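Local coordinates for type IV pilus assembly protein PilF (Pseudomonas aeruginosa, PDB 2HO1), which drives outer-membrane localization and assembly of the PilQ secretin, and is essential for type IV pilus function in adhesion and twitching motility, at residues V80-M85 with L115-R120; Q126-A131 with F144-L149; Q196-F201 with L212-R217. All blocks are in the same frame, centred on the assembly; numbering follows the deposited sequence. Where two conformers were deposited one is given.

Contact 1: V80-M85 with L115-R120; sequences VFQTEM and LYEQKR
Gln82 reaches over the carboxylate of Glu117 with its amide end, a polar bridge between the C-terminal ends of helices 71-83 and 105-117 in the tetratricopeptide (TPR) superhelix. Gln82 NE2 donates to Glu117 OE1 at 3.1 Å, and the N-H points nearly straight at its acceptor, at 160°. Glu117 OE1 lies close to the amide plane of Gln82, whereas NE2 comes from above the carboxylate plane, 37° out of it. The two side chains cross at about a right angle. Gln82 can span the gap because its CG is anti to the backbone N (chi1 165°) and the chain beyond is extended, so the bond forms even though the nearest CA atoms, those of Gln82 and Glu117, are 9.8 Å apart. Gln82 OE1 is bonded in turn to Tyr94 OH on helix 87-100, so both ends of the amide have partners, and an NE2 facing the carboxylate is consistent with the amide orientation modelled. The bridge lies at the surface and buries only 73 Å² between the segments. The helix that carries Glu117 ends in a Schellman motif at Lys119. The second carboxylate oxygen, Glu117 OE2, stays 3.7 Å from Gln82 NE2.

Contact 2: Q126-A131 with F144-L149; sequences QRLLEA and FENLGL
Asn146 ND2 gives a hydrogen bond to Asn109 OD1 of helix 105-117 while the base of the same side chain packs against Leu128, so polar and apolar contacts meet on one residue. This is the antiparallel helix packing of a TPR array: helices 121-131 and 140-153, placed in the third and fourth predicted repeats, run at 152° between their directions, and the axes of the two short segments approach to 9.6 Å. Leu128 buries the most surface, followed by Leu147. With CG anti to its carbonyl carbon (chi1 -68°), Leu128 brings both methyls across Asn146 CB, with CD1 at 3.5 Å and CD2 at 3.7 Å from it; the two side chains cross at about a right angle. Below the branch, Leu128 CB is pressed against Leu147 CD2 at 3.4 Å, tighter than usual van der Waals contact. No hydrogen bond links the two segments, and the three leucines are buried. Tyr163 of helix 157-170 touches both Leu129 and Leu147, and on another side of helix 121-131 Glu130 OE1 is hydrogen-bonded to Tyr125 OH of the second subunit. The CB of Leu129 points away from the partner helix but its branch swings back toward it, and Leu147 CD2 makes a looser apolar contact with Leu129 CD2, at 4.2 Å.

Contact 3: Q196-F201 with L212-R217; sequences QYYDLF and LLLGIR
Tyr198, Gly215 and Leu214 account for nearly all the surface buried here, with the tyrosine contributing more than the other two together. It extends from helix 191-202 to helix 209-221, neighbouring helices of the TPR solenoid that lie in the fifth and sixth predicted repeats. Their local axes come within 11.0 Å and run at 136° to each other. A chi1 of -171° swings the ring away from its own backbone N and out toward the other helix. Tyr198 CZ comes to 3.3 Å from Gly215 CA, an approach made possible by the missing side chain at the glycine; the CA meets the ring obliquely. Leu214 runs alongside the ring, pointing back toward helix 191-202, its CG 3.9 Å from Tyr198 CD2. Phe201, one turn further along helix 191-202, sets its CD2 over one face of the ring, offset toward the rim, and Tyr231 of helix 225-238 also packs on Tyr198. The buried phenol therefore joins the helices in two ways, by apolar contact along the ring and by a hydrogen bond to Ser211 O in the first turn of helix 209-221, which together with one from Gln207 NE2 in the preceding loop satisfies the hydroxyl at the buried end of the ring.

How the contacts relate
The three contacts follow one another along the chain, each closing before the next opens, and each joins separate helices of the all-helical TPR superhelix. Contacts 1 and 2 are neighbours, with centres about 16 Å apart: helices 105-117 and 121-131 are consecutive, and Leu115 CD1 packs on Arg127 CG at 3.7 Å. Contact 3 stands apart, its centre about 25 Å from that of contact 2 and 30 Å from that of contact 1, across the chain's centre from the latter. The nearest atoms of contacts 2 and 3 are about 10 Å apart. Contacts 1 and 2 lie in the part of the chain spanned by the first four assigned repeats, the minimal region for secretin assembly; contact 3 lies beyond it.

Contact 1: V80-M85 with L115-R120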
loop_
_atom_site.group_PDB
_atom_site.type_symbol
_atom_site.label_atom_id
_atom_site.label_comp_id
_atom_site.label_asym_id
_atom_site.label_seq_id
_atom_site.Cartn_x
_atom_site.Cartn_y
_atom_site.Cartn_z
ATOM N N VAL A 80 -10.393 -21.026 -11.866
ATOM C CA VAL A 80 -11.270 -22.128 -12.266
ATOM C C VAL A 80 -11.915 -22.583 -10.945
ATOM O O VAL A 80 -13.127 -22.620 -10.836
ATOM C CB VAL A 80 -10.538 -23.340 -12.888
ATOM C CG1 VAL A 80 -11.504 -24.554 -12.925
ATOM C CG2 VAL A 80 -10.065 -23.018 -14.329
ATOM N N PHE A 81 -11.099 -22.889 -9.942
ATOM C CA PHE A 81 -11.590 -23.337 -8.637
ATOM C C PHE A 81 -12.470 -22.304 -7.931
ATOM O O PHE A 81 -13.476 -22.648 -7.318
ATOM C CB PHE A 81 -10.421 -23.714 -7.726
ATOM C CG PHE A 81 -9.705 -24.964 -8.139
ATOM C CD1 PHE A 81 -10.408 -26.106 -8.470
ATOM C CD2 PHE A 81 -8.324 -25.000 -8.186
ATOM C CE1 PHE A 81 -9.749 -27.257 -8.848
ATOM C CE2 PHE A 81 -7.661 -26.149 -8.563
ATOM C CZ PHE A 81 -8.374 -27.277 -8.894
ATOM N N GLN A 82 -12.050 -21.044 -7.992
ATOM C CA GLN A 82 -12.774 -19.948 -7.368
ATOM C C GLN A 82 -14.156 -19.903 -7.978
ATOM O O GLN A 82 -15.148 -19.732 -7.287
ATOM C CB GLN A 82 -12.018 -18.636 -7.633
ATOM C CG GLN A 82 -12.771 -17.338 -7.376
ATOM C CD GLN A 82 -11.860 -16.114 -7.616
ATOM O OE1 GLN A 82 -10.747 -16.250 -8.146
ATOM N NE2 GLN A 82 -12.327 -14.938 -7.232
ATOM N N THR A 83 -14.215 -20.051 -9.291
ATOM C CA THR A 83 -15.486 -20.048 -10.003
ATOM C C THR A 83 -16.367 -21.257 -9.572
ATOM O O THR A 83 -17.591 -21.147 -9.496
ATOM C CB THR A 83 -15.241 -20.098 -11.535
ATOM O OG1 THR A 83 -14.392 -18.997 -11.914
ATOM C CG2 THR A 83 -16.585 -20.029 -12.305
ATOM N N GLU A 84 -15.744 -22.402 -9.309
ATOM C CA GLU A 84 -16.492 -23.591 -8.857
ATOM C C GLU A 84 -16.747 -23.631 -7.348
ATOM O O GLU A 84 -17.106 -24.680 -6.815
ATOM C CB GLU A 84 -15.760 -24.868 -9.196
ATOM C CG GLU A 84 -15.486 -25.052 -10.650
ATOM C CD GLU A 84 -14.765 -26.347 -10.914
ATOM O OE1 GLU A 84 -14.014 -26.825 -10.025
ATOM O OE2 GLU A 84 -14.947 -26.878 -12.023
HETATM N N MSE A 85 -16.530 -22.505 -6.678
HETATM C CA MSE A 85 -16.735 -22.410 -5.235
HETATM C C MSE A 85 -15.961 -23.455 -4.439
HETATM O O MSE A 85 -16.501 -24.100 -3.538
HETATM C CB MSE A 85 -18.220 -22.513 -4.904
HETATM C CG MSE A 85 -19.052 -21.400 -5.533
HETATM SE SE MSE A 85 -18.580 -19.640 -4.888
HETATM C CE MSE A 85 -19.849 -19.482 -3.449
ATOM N N LEU A 115 -9.829 -13.071 -1.824
ATOM C CA LEU A 115 -9.838 -12.912 -0.373
ATOM C C LEU A 115 -10.999 -12.052 0.104
ATOM O O LEU A 115 -11.606 -12.349 1.136
ATOM C CB LEU A 115 -8.501 -12.357 0.126
ATOM C CG LEU A 115 -7.367 -13.369 -0.061
ATOM C CD1 LEU A 115 -6.021 -12.665 0.128
ATOM C CD2 LEU A 115 -7.546 -14.561 0.915
ATOM N N TYR A 116 -11.317 -11.003 -0.653
ATOM C CA TYR A 116 -12.432 -10.102 -0.339
ATOM C C TYR A 116 -13.778 -10.887 -0.381
ATOM O O TYR A 116 -14.619 -10.745 0.505
ATOM C CB TYR A 116 -12.459 -8.951 -1.350
ATOM C CG TYR A 116 -13.712 -8.084 -1.337
ATOM C CD1 TYR A 116 -13.957 -7.202 -0.292
ATOM C CD2 TYR A 116 -14.650 -8.162 -2.360
ATOM C CE1 TYR A 116 -15.097 -6.423 -0.258
ATOM C CE2 TYR A 116 -15.808 -7.376 -2.340
ATOM C CZ TYR A 116 -16.017 -6.513 -1.281
ATOM O OH TYR A 116 -17.136 -5.730 -1.218
ATOM N N GLU A 117 -13.975 -11.696 -1.418
ATOM C CA GLU A 117 -15.184 -12.506 -1.547
ATOM C C GLU A 117 -15.284 -13.513 -0.399
ATOM O O GLU A 117 -16.379 -13.891 -0.000
ATOM C CB GLU A 117 -15.161 -13.279 -2.864
ATOM C CG GLU A 117 -15.422 -12.443 -4.084
ATOM C CD GLU A 117 -15.019 -13.135 -5.381
ATOM O OE1 GLU A 117 -14.790 -14.368 -5.386
ATOM O OE2 GLU A 117 -14.934 -12.431 -6.407
ATOM N N GLN A 118 -14.136 -13.966 0.107
ATOM C CA GLN A 118 -14.097 -14.922 1.204
ATOM C C GLN A 118 -14.171 -14.238 2.558
ATOM O O GLN A 118 -14.073 -14.884 3.580
ATOM C CB GLN A 118 -12.805 -15.711 1.143
ATOM C CG GLN A 118 -12.672 -16.517 -0.107
ATOM C CD GLN A 118 -13.630 -17.651 -0.120
ATOM O OE1 GLN A 118 -13.644 -18.464 0.823
ATOM N NE2 GLN A 118 -14.446 -17.735 -1.179
ATOM N N LYS A 119 -14.292 -12.922 2.551
ATOM C CA LYS A 119 -14.386 -12.123 3.772
ATOM C C LYS A 119 -13.126 -12.135 4.637
ATOM O O LYS A 119 -13.183 -11.914 5.829
ATOM C CB LYS A 119 -15.641 -12.543 4.555
ATOM C CG LYS A 119 -16.864 -12.630 3.607
ATOM C CD LYS A 119 -18.234 -12.514 4.295
ATOM C CE LYS A 119 -19.378 -12.822 3.292
ATOM N NZ LYS A 119 -19.400 -11.944 2.055
ATOM N N ARG A 120 -11.982 -12.385 4.006
ATOM C CA ARG A 120 -10.697 -12.399 4.693
ATOM C C ARG A 120 -10.085 -11.030 4.394
ATOM O O ARG A 120 -9.053 -10.929 3.751
ATOM C CB ARG A 120 -9.814 -13.524 4.141
ATOM C CG ARG A 120 -10.293 -14.947 4.557
ATOM C CD ARG A 120 -9.711 -16.063 3.718
ATOM N NE ARG A 120 -8.255 -16.166 3.827
ATOM C CZ ARG A 120 -7.526 -16.979 3.075
ATOM N NH1 ARG A 120 -8.119 -17.768 2.185
ATOM N NH2 ARG A 120 -6.203 -16.949 3.141
#

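Contact 2: Q126-A131 with F144-L149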
loop_
_atom_site.group_PDB
_atom_site.type_symbol
_atom_site.label_atom_id
_atom_site.label_comp_id
_atom_site.label_asym_id
_atom_site.label_seq_id
_atom_site.Cartn_x
_atom_site.Cartn_y
_atom_site.Cartn_z
ATOM N N GLN A 126 -3.754 -6.675 2.595
ATOM C CA GLN A 126 -2.328 -6.889 2.475
ATOM C C GLN A 126 -1.867 -7.230 1.044
ATOM O O GLN A 126 -0.865 -6.659 0.562
ATOM C CB GLN A 126 -1.873 -7.991 3.443
ATOM C CG GLN A 126 -1.998 -7.580 4.925
ATOM C CD GLN A 126 -1.795 -8.748 5.911
ATOM O OE1 GLN A 126 -2.100 -9.910 5.602
ATOM N NE2 GLN A 126 -1.301 -8.433 7.117
ATOM N N ARG A 127 -2.572 -8.153 0.375
ATOM C CA ARG A 127 -2.186 -8.542 -0.979
ATOM C C ARG A 127 -2.392 -7.390 -1.934
ATOM O O ARG A 127 -1.581 -7.183 -2.818
ATOM C CB ARG A 127 -2.969 -9.775 -1.464
ATOM C CG ARG A 127 -2.764 -11.010 -0.627
ATOM C CD ARG A 127 -1.320 -11.484 -0.647
ATOM N NE ARG A 127 -1.141 -12.797 -0.029
ATOM C CZ ARG A 127 -0.002 -13.490 -0.097
ATOM N NH1 ARG A 127 1.031 -12.988 -0.758
ATOM N NH2 ARG A 127 0.121 -14.672 0.503
ATOM N N LEU A 128 -3.470 -6.637 -1.742
ATOM C CA LEU A 128 -3.764 -5.496 -2.588
ATOM C C LEU A 128 -2.736 -4.364 -2.398
ATOM O O LEU A 128 -2.362 -3.699 -3.365
ATOM C CB LEU A 128 -5.183 -4.996 -2.321
ATOM C CG LEU A 128 -6.244 -6.002 -2.778
ATOM C CD1 LEU A 128 -7.613 -5.603 -2.193
ATOM C CD2 LEU A 128 -6.292 -6.069 -4.328
ATOM N N LEU A 129 -2.276 -4.149 -1.162
ATOM C CA LEU A 129 -1.259 -3.132 -0.900
ATOM C C LEU A 129 0.017 -3.500 -1.673
ATOM O O LEU A 129 0.717 -2.633 -2.202
ATOM C CB LEU A 129 -0.926 -3.056 0.595
ATOM C CG LEU A 129 -1.911 -2.316 1.493
ATOM C CD1 LEU A 129 -1.388 -2.279 2.929
ATOM C CD2 LEU A 129 -2.088 -0.909 0.970
ATOM N N GLU A 130 0.340 -4.791 -1.738
ATOM C CA GLU A 130 1.538 -5.176 -2.464
ATOM C C GLU A 130 1.280 -4.991 -3.980
ATOM O O GLU A 130 2.154 -4.541 -4.724
ATOM C CB GLU A 130 1.937 -6.625 -2.129
ATOM C CG GLU A 130 3.086 -7.160 -2.972
ATOM C CD GLU A 130 4.451 -6.504 -2.672
ATOM O OE1 GLU A 130 4.987 -6.675 -1.542
ATOM O OE2 GLU A 130 4.984 -5.810 -3.591
ATOM N N ALA A 131 0.072 -5.301 -4.422
ATOM C CA ALA A 131 -0.281 -5.160 -5.838
ATOM C C ALA A 131 -0.165 -3.720 -6.303
ATOM O O ALA A 131 0.242 -3.460 -7.418
ATOM C CB ALA A 131 -1.693 -5.627 -6.078
ATOM N N PHE A 144 -6.963 -0.392 -6.843
ATOM C CA PHE A 144 -7.444 0.643 -5.941
ATOM C C PHE A 144 -8.943 0.536 -5.677
ATOM O O PHE A 144 -9.425 0.920 -4.594
ATOM C CB PHE A 144 -7.115 2.034 -6.467
ATOM C CG PHE A 144 -5.675 2.404 -6.294
ATOM C CD1 PHE A 144 -5.085 2.384 -5.027
ATOM C CD2 PHE A 144 -4.886 2.734 -7.389
ATOM C CE1 PHE A 144 -3.753 2.676 -4.852
ATOM C CE2 PHE A 144 -3.533 3.029 -7.200
ATOM C CZ PHE A 144 -2.980 2.996 -5.924
ATOM N N GLU A 145 -9.694 0.069 -6.664
ATOM C CA GLU A 145 -11.109 -0.138 -6.421
ATOM C C GLU A 145 -11.225 -1.195 -5.297
ATOM O O GLU A 145 -11.991 -1.033 -4.356
ATOM C CB GLU A 145 -11.811 -0.682 -7.666
ATOM C CG GLU A 145 -13.274 -1.037 -7.389
ATOM C CD GLU A 145 -13.993 -1.606 -8.595
ATOM O OE1 GLU A 145 -13.414 -2.469 -9.299
ATOM O OE2 GLU A 145 -15.150 -1.186 -8.827
ATOM N N ASN A 146 -10.464 -2.275 -5.408
ATOM C CA ASN A 146 -10.500 -3.339 -4.406
ATOM C C ASN A 146 -10.085 -2.877 -3.012
ATOM O O ASN A 146 -10.665 -3.301 -2.019
ATOM C CB ASN A 146 -9.661 -4.539 -4.857
ATOM C CG ASN A 146 -10.360 -5.341 -5.933
ATOM O OD1 ASN A 146 -11.585 -5.322 -6.017
ATOM N ND2 ASN A 146 -9.594 -6.045 -6.755
ATOM N N LEU A 147 -9.102 -1.995 -2.946
ATOM C CA LEU A 147 -8.658 -1.446 -1.670
ATOM C C LEU A 147 -9.816 -0.654 -1.079
ATOM O O LEU A 147 -10.050 -0.676 0.135
ATOM C CB LEU A 147 -7.420 -0.562 -1.883
ATOM C CG LEU A 147 -6.124 -1.376 -2.047
ATOM C CD1 LEU A 147 -4.975 -0.461 -2.544
ATOM C CD2 LEU A 147 -5.741 -2.026 -0.722
ATOM N N GLY A 148 -10.548 0.058 -1.932
ATOM C CA GLY A 148 -11.708 0.807 -1.453
ATOM C C GLY A 148 -12.833 -0.103 -0.950
ATOM O O GLY A 148 -13.418 0.135 0.106
ATOM N N LEU A 149 -13.138 -1.164 -1.684
ATOM C CA LEU A 149 -14.200 -2.055 -1.236
ATOM C C LEU A 149 -13.814 -2.726 0.086
ATOM O O LEU A 149 -14.645 -2.809 1.000
ATOM C CB LEU A 149 -14.519 -3.095 -2.320
ATOM C CG LEU A 149 -15.152 -2.538 -3.605
ATOM C CD1 LEU A 149 -15.008 -3.559 -4.704
ATOM C CD2 LEU A 149 -16.620 -2.181 -3.413
#

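Contact 3: Q196-F201 with L212-R217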
loop_
_atom_site.group_PDB
_atom_site.type_symbol
_atom_site.label_atom_id
_atom_site.label_comp_id
_atom_site.label_asym_id
_atom_site.label_seq_id
_atom_site.Cartn_x
_atom_site.Cartn_y
_atom_site.Cartn_z
ATOM N N GLN A 196 -22.989 14.542 -8.612
ATOM C CA GLN A 196 -22.081 14.527 -9.734
ATOM C C GLN A 196 -21.611 13.131 -10.040
ATOM O O GLN A 196 -21.662 12.704 -11.193
ATOM C CB GLN A 196 -20.885 15.414 -9.452
ATOM C CG GLN A 196 -21.218 16.889 -9.511
ATOM C CD GLN A 196 -20.001 17.738 -9.319
ATOM O OE1 GLN A 196 -19.537 17.932 -8.184
ATOM N NE2 GLN A 196 -19.444 18.236 -10.429
ATOM N N TYR A 197 -21.149 12.416 -9.012
ATOM C CA TYR A 197 -20.669 11.060 -9.213
ATOM C C TYR A 197 -21.825 10.147 -9.620
ATOM O O TYR A 197 -21.651 9.227 -10.414
ATOM C CB TYR A 197 -19.973 10.545 -7.943
ATOM C CG TYR A 197 -18.528 10.986 -7.836
ATOM C CD1 TYR A 197 -17.540 10.401 -8.623
ATOM C CD2 TYR A 197 -18.154 12.009 -6.962
ATOM C CE1 TYR A 197 -16.213 10.824 -8.543
ATOM C CE2 TYR A 197 -16.836 12.438 -6.867
ATOM C CZ TYR A 197 -15.866 11.844 -7.654
ATOM O OH TYR A 197 -14.538 12.231 -7.514
ATOM N N TYR A 198 -23.011 10.415 -9.092
ATOM C CA TYR A 198 -24.155 9.600 -9.455
ATOM C C TYR A 198 -24.431 9.747 -10.953
ATOM O O TYR A 198 -24.553 8.756 -11.681
ATOM C CB TYR A 198 -25.399 10.019 -8.694
ATOM C CG TYR A 198 -26.521 9.045 -8.910
ATOM C CD1 TYR A 198 -27.416 9.202 -9.977
ATOM C CD2 TYR A 198 -26.682 7.944 -8.063
ATOM C CE1 TYR A 198 -28.449 8.290 -10.189
ATOM C CE2 TYR A 198 -27.698 7.026 -8.263
ATOM C CZ TYR A 198 -28.583 7.199 -9.326
ATOM O OH TYR A 198 -29.588 6.272 -9.525
ATOM N N ASP A 199 -24.524 10.987 -11.419
ATOM C CA ASP A 199 -24.778 11.195 -12.836
ATOM C C ASP A 199 -23.725 10.460 -13.666
ATOM O O ASP A 199 -24.057 9.849 -14.679
ATOM C CB ASP A 199 -24.806 12.693 -13.171
ATOM C CG ASP A 199 -25.934 13.422 -12.463
ATOM O OD1 ASP A 199 -27.004 12.810 -12.265
ATOM O OD2 ASP A 199 -25.765 14.607 -12.101
ATOM N N LEU A 200 -22.465 10.493 -13.235
ATOM C CA LEU A 200 -21.413 9.802 -13.980
ATOM C C LEU A 200 -21.703 8.307 -13.982
ATOM O O LEU A 200 -21.470 7.611 -14.975
ATOM C CB LEU A 200 -20.034 10.068 -13.363
ATOM C CG LEU A 200 -18.819 9.421 -14.051
ATOM C CD1 LEU A 200 -18.650 9.954 -15.474
ATOM C CD2 LEU A 200 -17.568 9.706 -13.229
ATOM N N PHE A 201 -22.224 7.803 -12.870
ATOM C CA PHE A 201 -22.561 6.385 -12.803
ATOM C C PHE A 201 -23.746 6.071 -13.724
ATOM O O PHE A 201 -23.736 5.073 -14.434
ATOM C CB PHE A 201 -22.920 5.981 -11.366
ATOM C CG PHE A 201 -23.903 4.857 -11.293
ATOM C CD1 PHE A 201 -23.503 3.555 -11.513
ATOM C CD2 PHE A 201 -25.262 5.119 -11.075
ATOM C CE1 PHE A 201 -24.441 2.517 -11.524
ATOM C CE2 PHE A 201 -26.196 4.102 -11.086
ATOM C CZ PHE A 201 -25.792 2.798 -11.311
ATOM N N LEU A 212 -31.182 2.815 -7.692
ATOM C CA LEU A 212 -32.427 3.526 -7.979
ATOM C C LEU A 212 -32.829 4.300 -6.734
ATOM O O LEU A 212 -33.224 5.463 -6.823
ATOM C CB LEU A 212 -33.560 2.553 -8.396
ATOM C CG LEU A 212 -33.390 1.966 -9.802
ATOM C CD1 LEU A 212 -34.334 0.790 -10.019
ATOM C CD2 LEU A 212 -33.617 3.067 -10.850
ATOM N N LEU A 213 -32.703 3.676 -5.571
ATOM C CA LEU A 213 -33.076 4.345 -4.334
ATOM C C LEU A 213 -32.152 5.533 -4.040
ATOM O O LEU A 213 -32.607 6.583 -3.557
ATOM C CB LEU A 213 -33.047 3.373 -3.169
ATOM C CG LEU A 213 -33.506 3.980 -1.842
ATOM C CD1 LEU A 213 -34.989 4.348 -1.917
ATOM C CD2 LEU A 213 -33.265 2.994 -0.729
ATOM N N LEU A 214 -30.862 5.369 -4.332
ATOM C CA LEU A 214 -29.894 6.438 -4.102
ATOM C C LEU A 214 -30.246 7.605 -5.019
ATOM O O LEU A 214 -30.223 8.761 -4.594
ATOM C CB LEU A 214 -28.451 5.955 -4.377
ATOM C CG LEU A 214 -27.311 7.000 -4.373
ATOM C CD1 LEU A 214 -27.316 7.782 -3.045
ATOM C CD2 LEU A 214 -25.950 6.301 -4.584
ATOM N N GLY A 215 -30.561 7.295 -6.276
ATOM C CA GLY A 215 -30.921 8.327 -7.234
ATOM C C GLY A 215 -32.219 9.015 -6.839
ATOM O O GLY A 215 -32.393 10.219 -7.028
ATOM N N ILE A 216 -33.150 8.238 -6.302
ATOM C CA ILE A 216 -34.416 8.779 -5.844
ATOM C C ILE A 216 -34.172 9.752 -4.706
ATOM O O ILE A 216 -34.674 10.873 -4.723
ATOM C CB ILE A 216 -35.374 7.676 -5.373
ATOM C CG1 ILE A 216 -36.018 6.982 -6.573
ATOM C CG2 ILE A 216 -36.437 8.255 -4.459
ATOM C CD1 ILE A 216 -36.701 5.683 -6.231
ATOM N N ARG A 217 -33.394 9.343 -3.709
ATOM C CA ARG A 217 -33.116 10.234 -2.584
ATOM C C ARG A 217 -32.314 11.483 -3.002
ATOM O O ARG A 217 -32.457 12.545 -2.387
ATOM C CB ARG A 217 -32.393 9.472 -1.470
ATOM C CG ARG A 217 -33.276 8.448 -0.755
ATOM C CD ARG A 217 -32.443 7.469 0.029
ATOM N NE ARG A 217 -33.222 6.605 0.916
ATOM C CZ ARG A 217 -32.708 5.547 1.549
ATOM N NH1 ARG A 217 -31.427 5.215 1.373
ATOM N NH2 ARG A 217 -33.467 4.804 2.347
#